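Local coordinates for DNA mimic protein DMP12 (Neisseria meningitidis MC58, PDB 3W1O) that acts as a DNA mimic, binding the histone-like protein HU at its DNA-binding sites and so partially preventing HU from binding DNA, at residues 22-27 with 114-119; 38-43 with 95-100; 54-59 with 88-93; 81-86 with 103-108. All coordinates share one frame; numbering follows the deposited sequence.

The four contacts build one compact single-chain domain around the antiparallel sheet 37-40, 7-10, 115-118, 72-75. Contact 1 sets helix 21-30 on strand 115-118, contact 2 sets helix 96-111 against strand 37-40, and both therefore reach the sheet, with centres about 17 Å apart. Helix 96-111 also serves contact 4, where it pairs with helix 77-88; contact 3 ties the loop between these helices to helix 53-61, its centre about 11 Å from that of contact 4. In sequence, contact 1 spans the other three, and contact 4 alternates with contacts 2 and 3. Val115 of contact 1 packs on Ala108 of contact 4, joining strand and helices within the monomer that binds HU.

Contact 1: residues 22-27 with 114-119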
loop_
_atom_site.group_PDB
_atom_site.type_symbol
_atom_site.label_atom_id
_atom_site.label_comp_id
_atom_site.label_asym_id
_atom_site.label_seq_id
_atom_site.Cartn_x
_atom_site.Cartn_y
_atom_site.Cartn_z
ATOM N N THR A 22 -9.627 -8.577 -11.035
ATOM C CA THR A 22 -9.507 -9.829 -10.266
ATOM C C THR A 22 -8.170 -10.494 -10.551
ATOM O O THR A 22 -7.473 -10.984 -9.621
ATOM C CB THR A 22 -10.654 -10.792 -10.564
ATOM O OG1 THR A 22 -11.869 -10.213 -10.062
ATOM C CG2 THR A 22 -10.434 -12.118 -9.825
ATOM N N GLU A 23 -7.803 -10.463 -11.825
ATOM C CA GLU A 23 -6.510 -10.973 -12.276
ATOM C C GLU A 23 -5.309 -10.196 -11.704
ATOM O O GLU A 23 -4.257 -10.817 -11.487
ATOM C CB GLU A 23 -6.425 -10.966 -13.793
ATOM C CG GLU A 23 -7.208 -12.066 -14.438
ATOM C CD GLU A 23 -7.051 -12.065 -15.959
ATOM O OE1 GLU A 23 -8.087 -12.067 -16.664
ATOM O OE2 GLU A 23 -5.897 -12.057 -16.443
ATOM N N MET A 24 -5.437 -8.880 -11.478
ATOM C CA MET A 24 -4.347 -8.091 -10.845
ATOM C C MET A 24 -4.186 -8.542 -9.402
ATOM O O MET A 24 -3.074 -8.669 -8.887
ATOM C CB MET A 24 -4.630 -6.575 -10.802
ATOM C CG MET A 24 -4.652 -5.900 -12.116
ATOM S SD MET A 24 -5.242 -4.163 -12.021
ATOM C CE MET A 24 -3.756 -3.327 -11.371
ATOM N N ILE A 25 -5.316 -8.755 -8.727
ATOM C CA ILE A 25 -5.265 -9.206 -7.309
ATOM C C ILE A 25 -4.628 -10.596 -7.240
ATOM O O ILE A 25 -3.781 -10.851 -6.377
ATOM C CB ILE A 25 -6.671 -9.276 -6.664
ATOM C CG1 ILE A 25 -7.350 -7.901 -6.706
ATOM C CG2 ILE A 25 -6.593 -9.776 -5.189
ATOM C CD1 ILE A 25 -6.590 -6.806 -5.920
ATOM N N ASP A 26 -5.047 -11.475 -8.143
ATOM C CA ASP A 26 -4.459 -12.805 -8.232
ATOM C C ASP A 26 -2.952 -12.699 -8.452
ATOM O O ASP A 26 -2.203 -13.371 -7.780
ATOM C CB ASP A 26 -5.080 -13.610 -9.358
ATOM C CG ASP A 26 -6.547 -13.959 -9.113
ATOM O OD1 ASP A 26 -7.040 -13.915 -7.948
ATOM O OD2 ASP A 26 -7.200 -14.295 -10.132
ATOM N N TRP A 27 -2.525 -11.823 -9.361
ATOM C CA TRP A 27 -1.108 -11.584 -9.615
ATOM C C TRP A 27 -0.400 -11.190 -8.313
ATOM O O TRP A 27 0.663 -11.754 -8.007
ATOM C CB TRP A 27 -0.890 -10.517 -10.685
ATOM C CG TRP A 27 0.550 -10.250 -10.970
ATOM C CD1 TRP A 27 1.315 -10.842 -11.931
ATOM C CD2 TRP A 27 1.399 -9.292 -10.298
ATOM N NE1 TRP A 27 2.578 -10.318 -11.901
ATOM C CE2 TRP A 27 2.668 -9.378 -10.903
ATOM C CE3 TRP A 27 1.196 -8.372 -9.236
ATOM C CZ2 TRP A 27 3.777 -8.579 -10.493
ATOM C CZ3 TRP A 27 2.279 -7.567 -8.825
ATOM C CH2 TRP A 27 3.558 -7.689 -9.442
ATOM N N THR A 114 -1.002 2.506 -10.850
ATOM C CA THR A 114 -1.936 2.768 -9.755
ATOM C C THR A 114 -1.531 1.862 -8.608
ATOM O O THR A 114 -1.011 0.795 -8.818
ATOM C CB THR A 114 -3.410 2.558 -10.203
ATOM O OG1 THR A 114 -3.804 3.758 -10.886
ATOM C CG2 THR A 114 -4.360 2.363 -9.038
ATOM N N VAL A 115 -1.680 2.368 -7.416
ATOM C CA VAL A 115 -1.431 1.567 -6.206
ATOM C C VAL A 115 -2.749 1.008 -5.711
ATOM O O VAL A 115 -3.728 1.740 -5.619
ATOM C CB VAL A 115 -0.735 2.423 -5.160
ATOM C CG1 VAL A 115 -0.737 1.753 -3.797
ATOM C CG2 VAL A 115 0.724 2.633 -5.594
ATOM N N ILE A 116 -2.792 -0.280 -5.401
ATOM C CA ILE A 116 -4.014 -0.899 -4.862
ATOM C C ILE A 116 -3.840 -1.273 -3.402
ATOM O O ILE A 116 -2.770 -1.777 -3.008
ATOM C CB ILE A 116 -4.286 -2.171 -5.658
ATOM C CG1 ILE A 116 -4.585 -1.751 -7.122
ATOM C CG2 ILE A 116 -5.433 -2.977 -5.040
ATOM C CD1 ILE A 116 -4.592 -2.881 -8.048
ATOM N N PHE A 117 -4.868 -1.002 -2.601
ATOM C CA PHE A 117 -4.926 -1.622 -1.288
ATOM C C PHE A 117 -6.013 -2.683 -1.400
ATOM O O PHE A 117 -7.135 -2.359 -1.767
ATOM C CB PHE A 117 -5.332 -0.631 -0.180
ATOM C CG PHE A 117 -4.416 0.559 0.018
ATOM C CD1 PHE A 117 -3.180 0.673 -0.618
ATOM C CD2 PHE A 117 -4.785 1.554 0.893
ATOM C CE1 PHE A 117 -2.352 1.818 -0.408
ATOM C CE2 PHE A 117 -3.953 2.692 1.110
ATOM C CZ PHE A 117 -2.751 2.799 0.452
ATOM N N HIS A 118 -5.702 -3.919 -1.058
ATOM C CA HIS A 118 -6.723 -5.003 -1.167
ATOM C C HIS A 118 -6.764 -5.832 0.116
ATOM O O HIS A 118 -5.721 -6.213 0.616
ATOM C CB HIS A 118 -6.443 -5.910 -2.349
ATOM C CG HIS A 118 -7.307 -7.144 -2.356
ATOM N ND1 HIS A 118 -8.612 -7.132 -2.814
ATOM C CD2 HIS A 118 -7.090 -8.394 -1.860
ATOM C CE1 HIS A 118 -9.144 -8.338 -2.649
ATOM N NE2 HIS A 118 -8.245 -9.121 -2.071
ATOM N N PHE A 119 -7.961 -6.104 0.632
ATOM C CA PHE A 119 -8.074 -6.947 1.833
ATOM C C PHE A 119 -9.404 -7.671 1.697
ATOM O O PHE A 119 -10.401 -7.158 1.141
ATOM C CB PHE A 119 -8.078 -6.054 3.075
ATOM C CG PHE A 119 -7.787 -6.750 4.379
ATOM C CD1 PHE A 119 -7.150 -7.992 4.434
ATOM C CD2 PHE A 119 -8.087 -6.109 5.570
ATOM C CE1 PHE A 119 -6.827 -8.586 5.684
ATOM C CE2 PHE A 119 -7.761 -6.697 6.833
ATOM C CZ PHE A 119 -7.141 -7.935 6.875
ATOM O OXT PHE A 119 -9.475 -8.839 2.113
#
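Ile116 is the first residue of 114-119 to meet helix 21-30: its CD1 comes against Met24 CE at 3.5 Å, tighter than an ordinary methyl contact. The bend of Met24 at its last torsion turns the methyl beyond SD onto the strand residue, and the two side chains meet at a slant. The second branch of Ile116, CG2, touches Ile25 CD1 more loosely at 4.1 Å. Two residues on, His118 offers a ring face. Ile25 CG2 sits 3.6 Å from the centroid of the His118 ring and only 14° off its normal, a CH-pi contact over the middle of the face. Ile25 CD1 adds a second grip, 3.7 Å from His118 CB. With CG anti to the backbone N (chi1 170°), the imidazole lies with one face against Ile25. His118 ND1 is hydrogen-bonded to Asp72 OD1, which probably restrains the ring's rotation. Strand 115-118 runs nearly at right angles to the helix, 80° between their directions. Ile116 and His118 thus form the helix-facing side of the strand, between Phe10 of strand 7-10 and Leu74 and Asp72 of strand 72-75, while Val115 faces helix 96-111 on the other side of the sheet.

Contact 2: residues 38-43 with 95-100; sequences VEITEN and EPLVKN
The flat group in this contact is the Asn100 backbone carbonyl, and Val38 CG2 lies over one face of it, 3.4 Å from Asn100 O and 3.7 Å from Asn100 C; the methyl approaches from above the plane and not along an edge. Nothing aromatic takes part between the two segments. This is alpha/beta packing in which the edge strand 37-40 lies against the first turns of helix 96-111, their axes 9.5 Å apart and their directions opposed at 141°. The other touching atoms are aliphatic. Leu97 extends from the helix with CG anti to the backbone N (chi1 175°), and its CD1 rests against both Val38 and Ile40. Val38 and Leu97 are set obliquely to one another, whereas Ile40 comes across the leucine at about a right angle. Around them, Leu97 also touches Tyr48 and Gln44 of helix 42-51 and Leu53, and Ile40 packs on Trp54, so that the pair belongs to the buried core enclosed by sheet and helices. Beside the Leu97 contacts, Asn100 CB closes on Val38 CG2 at 4.0 Å. The tightest aliphatic pair joins Leu97 CD1 to Val38 CG1 at 3.7 Å, and the same CD1 stands 4.0 Å from Ile40 CG1.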
loop_
_atom_site.group_PDB
_atom_site.type_symbol
_atom_site.label_atom_id
_atom_site.label_comp_id
_atom_site.label_asym_id
_atom_site.label_seq_id
_atom_site.Cartn_x
_atom_site.Cartn_y
_atom_site.Cartn_z
ATOM N N VAL A 38 3.406 -5.242 -0.873
ATOM C CA VAL A 38 3.615 -5.351 0.562
ATOM C C VAL A 38 2.485 -6.236 1.122
ATOM O O VAL A 38 1.325 -5.907 0.983
ATOM C CB VAL A 38 3.582 -3.989 1.256
ATOM C CG1 VAL A 38 3.878 -4.155 2.750
ATOM C CG2 VAL A 38 4.621 -3.036 0.627
ATOM N N GLU A 39 2.843 -7.331 1.787
ATOM C CA GLU A 39 1.879 -8.179 2.460
ATOM C C GLU A 39 1.887 -7.780 3.922
ATOM O O GLU A 39 2.959 -7.680 4.526
ATOM C CB GLU A 39 2.367 -9.633 2.319
ATOM C CG GLU A 39 1.516 -10.644 3.020
ATOM C CD GLU A 39 2.133 -12.026 2.927
ATOM O OE1 GLU A 39 3.382 -12.159 3.044
ATOM O OE2 GLU A 39 1.344 -12.959 2.743
ATOM N N ILE A 40 0.711 -7.567 4.513
ATOM C CA ILE A 40 0.634 -7.019 5.850
ATOM C C ILE A 40 -0.208 -7.947 6.699
ATOM O O ILE A 40 -1.366 -8.155 6.390
ATOM C CB ILE A 40 0.030 -5.619 5.859
ATOM C CG1 ILE A 40 0.809 -4.745 4.885
ATOM C CG2 ILE A 40 0.111 -4.982 7.291
ATOM C CD1 ILE A 40 0.324 -3.259 4.805
ATOM N N THR A 41 0.351 -8.441 7.802
ATOM C CA THR A 41 -0.380 -9.437 8.558
ATOM C C THR A 41 -1.329 -8.773 9.552
ATOM O O THR A 41 -1.213 -7.592 9.844
ATOM C CB THR A 41 0.598 -10.305 9.346
ATOM O OG1 THR A 41 1.278 -9.468 10.286
ATOM C CG2 THR A 41 1.607 -10.927 8.390
ATOM N N GLU A 42 -2.256 -9.554 10.105
ATOM C CA GLU A 42 -3.072 -9.054 11.221
ATOM C C GLU A 42 -2.234 -8.392 12.324
ATOM O O GLU A 42 -2.616 -7.338 12.863
ATOM C CB GLU A 42 -3.910 -10.197 11.828
ATOM C CG GLU A 42 -4.928 -10.774 10.872
ATOM C CD GLU A 42 -5.542 -12.102 11.366
ATOM O OE1 GLU A 42 -5.251 -12.514 12.515
ATOM O OE2 GLU A 42 -6.317 -12.712 10.588
ATOM N N ASN A 43 -1.129 -9.019 12.718
ATOM C CA ASN A 43 -0.375 -8.474 13.848
ATOM C C ASN A 43 0.280 -7.154 13.473
ATOM O O ASN A 43 0.389 -6.270 14.290
ATOM C CB ASN A 43 0.653 -9.482 14.396
ATOM C CG ASN A 43 -0.032 -10.630 15.141
ATOM O OD1 ASN A 43 -1.166 -10.475 15.622
ATOM N ND2 ASN A 43 0.620 -11.775 15.215
ATOM N N GLU A 95 10.896 2.477 9.822
ATOM C CA GLU A 95 10.591 1.128 10.244
ATOM C C GLU A 95 10.281 0.306 9.001
ATOM O O GLU A 95 9.817 0.843 8.004
ATOM C CB GLU A 95 9.447 1.169 11.246
ATOM C CG GLU A 95 9.908 1.874 12.496
ATOM C CD GLU A 95 8.880 1.906 13.576
ATOM O OE1 GLU A 95 7.862 1.196 13.450
ATOM O OE2 GLU A 95 9.088 2.672 14.560
ATOM N N PRO A 96 10.641 -0.987 9.015
ATOM C CA PRO A 96 10.557 -1.743 7.750
ATOM C C PRO A 96 9.225 -1.671 7.073
ATOM O O PRO A 96 9.205 -1.458 5.876
ATOM C CB PRO A 96 10.873 -3.186 8.170
ATOM C CG PRO A 96 11.857 -2.956 9.388
ATOM C CD PRO A 96 11.277 -1.759 10.108
ATOM N N LEU A 97 8.110 -1.871 7.780
ATOM C CA LEU A 97 6.834 -1.863 7.054
ATOM C C LEU A 97 6.604 -0.514 6.359
ATOM O O LEU A 97 6.099 -0.454 5.222
ATOM C CB LEU A 97 5.674 -2.155 8.025
ATOM C CG LEU A 97 4.255 -2.052 7.419
ATOM C CD1 LEU A 97 4.107 -3.135 6.351
ATOM C CD2 LEU A 97 3.183 -2.224 8.521
ATOM N N VAL A 98 6.933 0.576 7.050
ATOM C CA VAL A 98 6.724 1.892 6.486
ATOM C C VAL A 98 7.651 2.077 5.297
ATOM O O VAL A 98 7.223 2.593 4.276
ATOM C CB VAL A 98 6.899 3.011 7.548
ATOM C CG1 VAL A 98 6.646 4.412 6.916
ATOM C CG2 VAL A 98 5.914 2.746 8.743
ATOM N N LYS A 99 8.924 1.623 5.405
ATOM C CA LYS A 99 9.825 1.673 4.281
ATOM C C LYS A 99 9.299 0.873 3.098
ATOM O O LYS A 99 9.467 1.280 1.948
ATOM C CB LYS A 99 11.226 1.137 4.631
ATOM C CG LYS A 99 12.041 2.064 5.586
ATOM C CD LYS A 99 13.353 1.342 6.033
ATOM C CE LYS A 99 14.184 0.981 4.785
ATOM N NZ LYS A 99 15.525 0.672 5.269
ATOM N N ASN A 100 8.723 -0.285 3.395
ATOM C CA ASN A 100 8.227 -1.125 2.353
ATOM C C ASN A 100 7.044 -0.465 1.623
ATOM O O ASN A 100 6.926 -0.600 0.406
ATOM C CB ASN A 100 7.841 -2.478 2.918
ATOM C CG ASN A 100 9.064 -3.316 3.256
ATOM O OD1 ASN A 100 10.132 -3.088 2.693
ATOM N ND2 ASN A 100 8.918 -4.235 4.177
#

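Contact 3: residues 54-59 with 88-93; sequences WRLVSE and QNSDFS
Leu56 is the helix residue that meets the loop 88-93, touching Ser90 and Phe92. From the backbone of helix 53-61 its CB points toward the loop, and CG then divides the chain into two methyls, of which CD2 makes the contact. The first torsion, chi1 -136°, is far from a staggered value, which may reflect strain or an average of rotamers. At the tip, CD2 sits 3.6 Å from Ser90 CB, using the carbon of the serine and not its hydroxyl. The same methyl is 3.5 Å from Phe92 CE1 and 3.7 Å from Phe92 CZ, lying near the ring plane, so it meets the edge of the phenyl and no face. Leu56 and Phe92 reach for each other from opposite directions. The receiving surface is shaped by a type I beta turn from Ser90 to Ser93. Ser90 OG is hydrogen-bonded to Leu87 O, at the end of the preceding helix, and takes a weak bond of 3.4 Å from Phe92 N, which may help to steady the turn, whose own Ser93 N to Ser90 O bond is also weak. Phe92 is buried further by Arg51 of helix 42-51 and by Val98 of helix 96-111. The loop linking helices 77-88 and 96-111 is thereby fastened to helix 53-61, with helix 42-51 alongside.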
loop_
_atom_site.group_PDB
_atom_site.type_symbol
_atom_site.label_atom_id
_atom_site.label_comp_id
_atom_site.label_asym_id
_atom_site.label_seq_id
_atom_site.Cartn_x
_atom_site.Cartn_y
_atom_site.Cartn_z
ATOM N N TRP A 54 -2.316 3.972 10.069
ATOM C CA TRP A 54 -3.421 3.976 9.141
ATOM C C TRP A 54 -4.104 5.318 9.224
ATOM O O TRP A 54 -4.547 5.867 8.201
ATOM C CB TRP A 54 -4.397 2.816 9.400
ATOM C CG TRP A 54 -3.677 1.503 9.544
ATOM C CD1 TRP A 54 -3.768 0.648 10.593
ATOM C CD2 TRP A 54 -2.715 0.936 8.642
ATOM N NE1 TRP A 54 -2.940 -0.433 10.416
ATOM C CE2 TRP A 54 -2.283 -0.292 9.218
ATOM C CE3 TRP A 54 -2.195 1.327 7.393
ATOM C CZ2 TRP A 54 -1.365 -1.120 8.602
ATOM C CZ3 TRP A 54 -1.267 0.482 6.773
ATOM C CH2 TRP A 54 -0.865 -0.714 7.381
ATOM N N ARG A 55 -4.141 5.887 10.422
ATOM C CA ARG A 55 -4.641 7.269 10.553
ATOM C C ARG A 55 -3.846 8.267 9.686
ATOM O O ARG A 55 -4.399 9.192 9.093
ATOM C CB ARG A 55 -4.602 7.676 12.043
ATOM C CG ARG A 55 -5.706 6.971 12.833
ATOM C CD ARG A 55 -5.695 7.391 14.300
ATOM N NE ARG A 55 -5.136 6.346 15.155
ATOM C CZ ARG A 55 -4.028 6.507 15.859
ATOM N NH1 ARG A 55 -3.398 7.667 15.799
ATOM N NH2 ARG A 55 -3.544 5.523 16.631
ATOM N N LEU A 56 -2.541 8.080 9.588
ATOM C CA LEU A 56 -1.724 8.922 8.743
ATOM C C LEU A 56 -2.131 8.784 7.305
ATOM O O LEU A 56 -2.219 9.797 6.602
ATOM C CB LEU A 56 -0.246 8.540 8.886
ATOM C CG LEU A 56 0.920 9.503 9.023
ATOM C CD1 LEU A 56 0.638 10.762 9.893
ATOM C CD2 LEU A 56 2.038 8.693 9.640
ATOM N N VAL A 57 -2.339 7.539 6.852
ATOM C CA VAL A 57 -2.798 7.269 5.505
ATOM C C VAL A 57 -4.172 7.904 5.286
ATOM O O VAL A 57 -4.407 8.572 4.270
ATOM C CB VAL A 57 -2.855 5.766 5.187
ATOM C CG1 VAL A 57 -3.391 5.569 3.794
ATOM C CG2 VAL A 57 -1.459 5.152 5.280
ATOM N N SER A 58 -5.038 7.777 6.286
ATOM C CA SER A 58 -6.412 8.260 6.186
ATOM C C SER A 58 -6.477 9.783 6.021
ATOM O O SER A 58 -7.473 10.320 5.509
ATOM C CB SER A 58 -7.152 7.869 7.451
ATOM O OG SER A 58 -6.900 8.880 8.454
ATOM N N GLU A 59 -5.440 10.486 6.461
ATOM C CA GLU A 59 -5.383 11.952 6.294
ATOM C C GLU A 59 -5.409 12.364 4.832
ATOM O O GLU A 59 -5.886 13.443 4.529
ATOM C CB GLU A 59 -4.138 12.524 6.947
ATOM C CG GLU A 59 -4.210 12.551 8.461
ATOM C CD GLU A 59 -2.976 13.195 9.109
ATOM O OE1 GLU A 59 -2.257 14.011 8.464
ATOM O OE2 GLU A 59 -2.738 12.876 10.287
ATOM N N GLN A 88 7.168 9.518 4.897
ATOM C CA GLN A 88 8.586 9.927 4.955
ATOM C C GLN A 88 8.839 10.903 6.099
ATOM O O GLN A 88 9.909 10.905 6.679
ATOM C CB GLN A 88 9.007 10.565 3.629
ATOM C CG GLN A 88 9.327 9.518 2.595
ATOM C CD GLN A 88 9.562 10.105 1.231
ATOM O OE1 GLN A 88 9.093 11.208 0.925
ATOM N NE2 GLN A 88 10.277 9.380 0.401
ATOM N N ASN A 89 7.823 11.702 6.432
ATOM C CA ASN A 89 7.930 12.678 7.516
ATOM C C ASN A 89 7.461 12.189 8.872
ATOM O O ASN A 89 7.506 12.961 9.834
ATOM C CB ASN A 89 7.213 14.007 7.145
ATOM C CG ASN A 89 7.889 14.725 5.995
ATOM O OD1 ASN A 89 7.221 15.298 5.138
ATOM N ND2 ASN A 89 9.215 14.691 5.959
ATOM N N SER A 90 7.077 10.911 8.966
ATOM C CA SER A 90 6.457 10.357 10.163
ATOM C C SER A 90 7.472 9.903 11.190
ATOM O O SER A 90 8.664 9.825 10.898
ATOM C CB SER A 90 5.567 9.165 9.819
ATOM O OG SER A 90 6.343 8.049 9.407
ATOM N N ASP A 91 6.970 9.546 12.373
ATOM C CA ASP A 91 7.803 9.072 13.486
ATOM C C ASP A 91 8.275 7.626 13.312
ATOM O O ASP A 91 9.143 7.182 14.034
ATOM C CB ASP A 91 7.046 9.230 14.821
ATOM C CG ASP A 91 6.933 10.699 15.240
ATOM O OD1 ASP A 91 7.810 11.481 14.796
ATOM O OD2 ASP A 91 5.980 11.072 15.974
ATOM N N PHE A 92 7.728 6.908 12.338
ATOM C CA PHE A 92 8.193 5.521 12.074
ATOM C C PHE A 92 8.682 5.415 10.635
ATOM O O PHE A 92 8.599 4.361 10.015
ATOM C CB PHE A 92 7.098 4.447 12.393
ATOM C CG PHE A 92 5.707 4.919 12.194
ATOM C CD1 PHE A 92 5.345 5.554 11.010
ATOM C CD2 PHE A 92 4.749 4.729 13.187
ATOM C CE1 PHE A 92 4.067 6.042 10.822
ATOM C CE2 PHE A 92 3.467 5.201 13.019
ATOM C CZ PHE A 92 3.124 5.883 11.836
ATOM N N SER A 93 9.197 6.518 10.090
ATOM C CA SER A 93 9.530 6.546 8.681
ATOM C C SER A 93 10.695 5.610 8.349
ATOM O O SER A 93 10.980 5.378 7.179
ATOM C CB SER A 93 9.921 7.959 8.266
ATOM O OG SER A 93 11.167 8.305 8.912
#

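Contact 4: residues 81-86 with 103-108; sequences LAVKEK and HVLEYA
Helices 77-88 and 96-111 form an antiparallel helical pair, joined by the loop 89-95, and here Leu105 of one packs against Val83 and Lys84 of the other. The local axes approach to 9.6 Å at 145° between their directions, with Lys84 and Leu105 nearest in backbone. Leu105 CD1 presses on the backbone of the opposing helix, 3.7 Å from Lys84 N, and touches Lys84 CB at 3.8 Å as well. Val83 CG1 adds an aliphatic contact to the same methyl at 3.9 Å, the two side chains meeting at about a right angle. Toward the outer side, Lys84 starts out extended and then bends at its last two torsions (chi3 67°, chi4 69°). Its CD lies 3.5 Å from Glu106 CG, methylene against methylene. The charged ends do not touch: Lys84 NZ and Glu106 OE2 stand 4.9 Å apart. A water closes the gap, accepting from Lys84 NZ at 2.9 Å and donating to Glu106 OE2, which leaves a solvent-mediated link that the opposite charges probably reinforce. Leu105 also packs on Ile80 and on Val115 of the sheet. A buried leucine on the sheet side, with lysine and glutamate more exposed, fits an antiparallel hairpin of amphipathic helices packed on a sheet.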
loop_
_atom_site.group_PDB
_atom_site.type_symbol
_atom_site.label_atom_id
_atom_site.label_comp_id
_atom_site.label_asym_id
_atom_site.label_seq_id
_atom_site.Cartn_x
_atom_site.Cartn_y
_atom_site.Cartn_z
ATOM N N LEU A 81 1.795 10.415 -3.970
ATOM C CA LEU A 81 2.811 11.359 -3.545
ATOM C C LEU A 81 2.485 11.915 -2.187
ATOM O O LEU A 81 3.368 12.055 -1.367
ATOM C CB LEU A 81 2.941 12.511 -4.551
ATOM C CG LEU A 81 3.644 12.099 -5.830
ATOM C CD1 LEU A 81 3.392 13.118 -6.951
ATOM C CD2 LEU A 81 5.142 11.909 -5.559
ATOM N N ALA A 82 1.220 12.265 -1.958
ATOM C CA ALA A 82 0.788 12.831 -0.666
ATOM C C ALA A 82 0.983 11.815 0.491
ATOM O O ALA A 82 1.420 12.188 1.570
ATOM C CB ALA A 82 -0.659 13.252 -0.734
ATOM N N VAL A 83 0.632 10.552 0.263
ATOM C CA VAL A 83 0.812 9.532 1.313
ATOM C C VAL A 83 2.293 9.310 1.533
ATOM O O VAL A 83 2.762 9.210 2.695
ATOM C CB VAL A 83 0.103 8.195 0.948
ATOM C CG1 VAL A 83 0.473 7.074 1.965
ATOM C CG2 VAL A 83 -1.424 8.419 1.006
ATOM N N LYS A 84 3.052 9.260 0.440
ATOM C CA LYS A 84 4.488 9.048 0.543
ATOM C C LYS A 84 5.153 10.120 1.408
ATOM O O LYS A 84 6.009 9.816 2.247
ATOM C CB LYS A 84 5.140 8.988 -0.817
ATOM C CG LYS A 84 6.630 8.797 -0.722
ATOM C CD LYS A 84 7.196 8.392 -2.029
ATOM C CE LYS A 84 7.085 9.506 -3.058
ATOM N NZ LYS A 84 7.988 10.636 -2.712
ATOM N N GLU A 85 4.760 11.384 1.182
ATOM C CA GLU A 85 5.258 12.492 1.991
ATOM C C GLU A 85 4.915 12.289 3.460
ATOM O O GLU A 85 5.805 12.465 4.295
ATOM C CB GLU A 85 4.700 13.837 1.510
ATOM C CG GLU A 85 5.600 15.038 1.842
ATOM C CD GLU A 85 6.986 14.925 1.183
ATOM O OE1 GLU A 85 7.045 14.605 -0.034
ATOM O OE2 GLU A 85 8.016 15.135 1.877
ATOM N N LYS A 86 3.654 11.955 3.766
ATOM C CA LYS A 86 3.182 11.735 5.153
ATOM C C LYS A 86 4.073 10.671 5.820
ATOM O O LYS A 86 4.526 10.813 6.969
ATOM C CB LYS A 86 1.735 11.238 5.210
ATOM C CG LYS A 86 0.632 12.216 4.877
ATOM C CD LYS A 86 0.275 13.076 6.066
ATOM C CE LYS A 86 -0.521 14.292 5.612
ATOM N NZ LYS A 86 -0.855 15.108 6.820
ATOM N N HIS A 103 8.315 2.225 -0.528
ATOM C CA HIS A 103 8.959 1.751 -1.728
ATOM C C HIS A 103 7.967 1.451 -2.847
ATOM O O HIS A 103 8.258 1.698 -4.042
ATOM C CB HIS A 103 9.734 0.471 -1.466
ATOM C CG HIS A 103 10.566 0.087 -2.633
ATOM N ND1 HIS A 103 11.671 0.821 -3.017
ATOM C CD2 HIS A 103 10.395 -0.873 -3.574
ATOM C CE1 HIS A 103 12.178 0.293 -4.118
ATOM N NE2 HIS A 103 11.424 -0.737 -4.476
ATOM N N VAL A 104 6.843 0.825 -2.479
ATOM C CA VAL A 104 5.769 0.604 -3.469
ATOM C C VAL A 104 5.314 1.914 -4.054
ATOM O O VAL A 104 5.158 2.037 -5.261
ATOM C CB VAL A 104 4.555 -0.075 -2.829
ATOM C CG1 VAL A 104 3.377 -0.172 -3.908
ATOM C CG2 VAL A 104 5.019 -1.485 -2.384
ATOM N N LEU A 105 5.143 2.899 -3.205
ATOM C CA LEU A 105 4.724 4.228 -3.669
ATOM C C LEU A 105 5.753 4.829 -4.655
ATOM O O LEU A 105 5.408 5.275 -5.756
ATOM C CB LEU A 105 4.465 5.161 -2.475
ATOM C CG LEU A 105 3.417 4.658 -1.451
ATOM C CD1 LEU A 105 3.282 5.670 -0.320
ATOM C CD2 LEU A 105 2.051 4.355 -2.117
ATOM N N GLU A 106 7.021 4.797 -4.288
ATOM C CA GLU A 106 8.075 5.288 -5.202
ATOM C C GLU A 106 8.086 4.558 -6.527
ATOM O O GLU A 106 8.230 5.186 -7.605
ATOM C CB GLU A 106 9.459 5.185 -4.519
ATOM C CG GLU A 106 9.569 6.140 -3.365
ATOM C CD GLU A 106 10.906 6.113 -2.660
ATOM O OE1 GLU A 106 11.681 5.180 -2.916
ATOM O OE2 GLU A 106 11.162 7.025 -1.833
ATOM N N TYR A 107 7.928 3.236 -6.481
ATOM C CA TYR A 107 7.979 2.452 -7.678
ATOM C C TYR A 107 6.801 2.867 -8.579
ATOM O O TYR A 107 6.917 2.903 -9.824
ATOM C CB TYR A 107 7.839 0.974 -7.341
ATOM C CG TYR A 107 8.058 0.026 -8.484
ATOM C CD1 TYR A 107 9.250 -0.670 -8.634
ATOM C CD2 TYR A 107 7.039 -0.215 -9.420
ATOM C CE1 TYR A 107 9.454 -1.593 -9.690
ATOM C CE2 TYR A 107 7.260 -1.089 -10.489
ATOM C CZ TYR A 107 8.424 -1.783 -10.605
ATOM O OH TYR A 107 8.577 -2.642 -11.656
ATOM N N ALA A 108 5.657 3.084 -7.968
ATOM C CA ALA A 108 4.429 3.370 -8.735
ATOM C C ALA A 108 4.580 4.737 -9.361
ATOM O O ALA A 108 4.114 4.952 -10.469
ATOM C CB ALA A 108 3.207 3.361 -7.826
HETATM O O HOH W 1 10.722 9.600 -2.551
#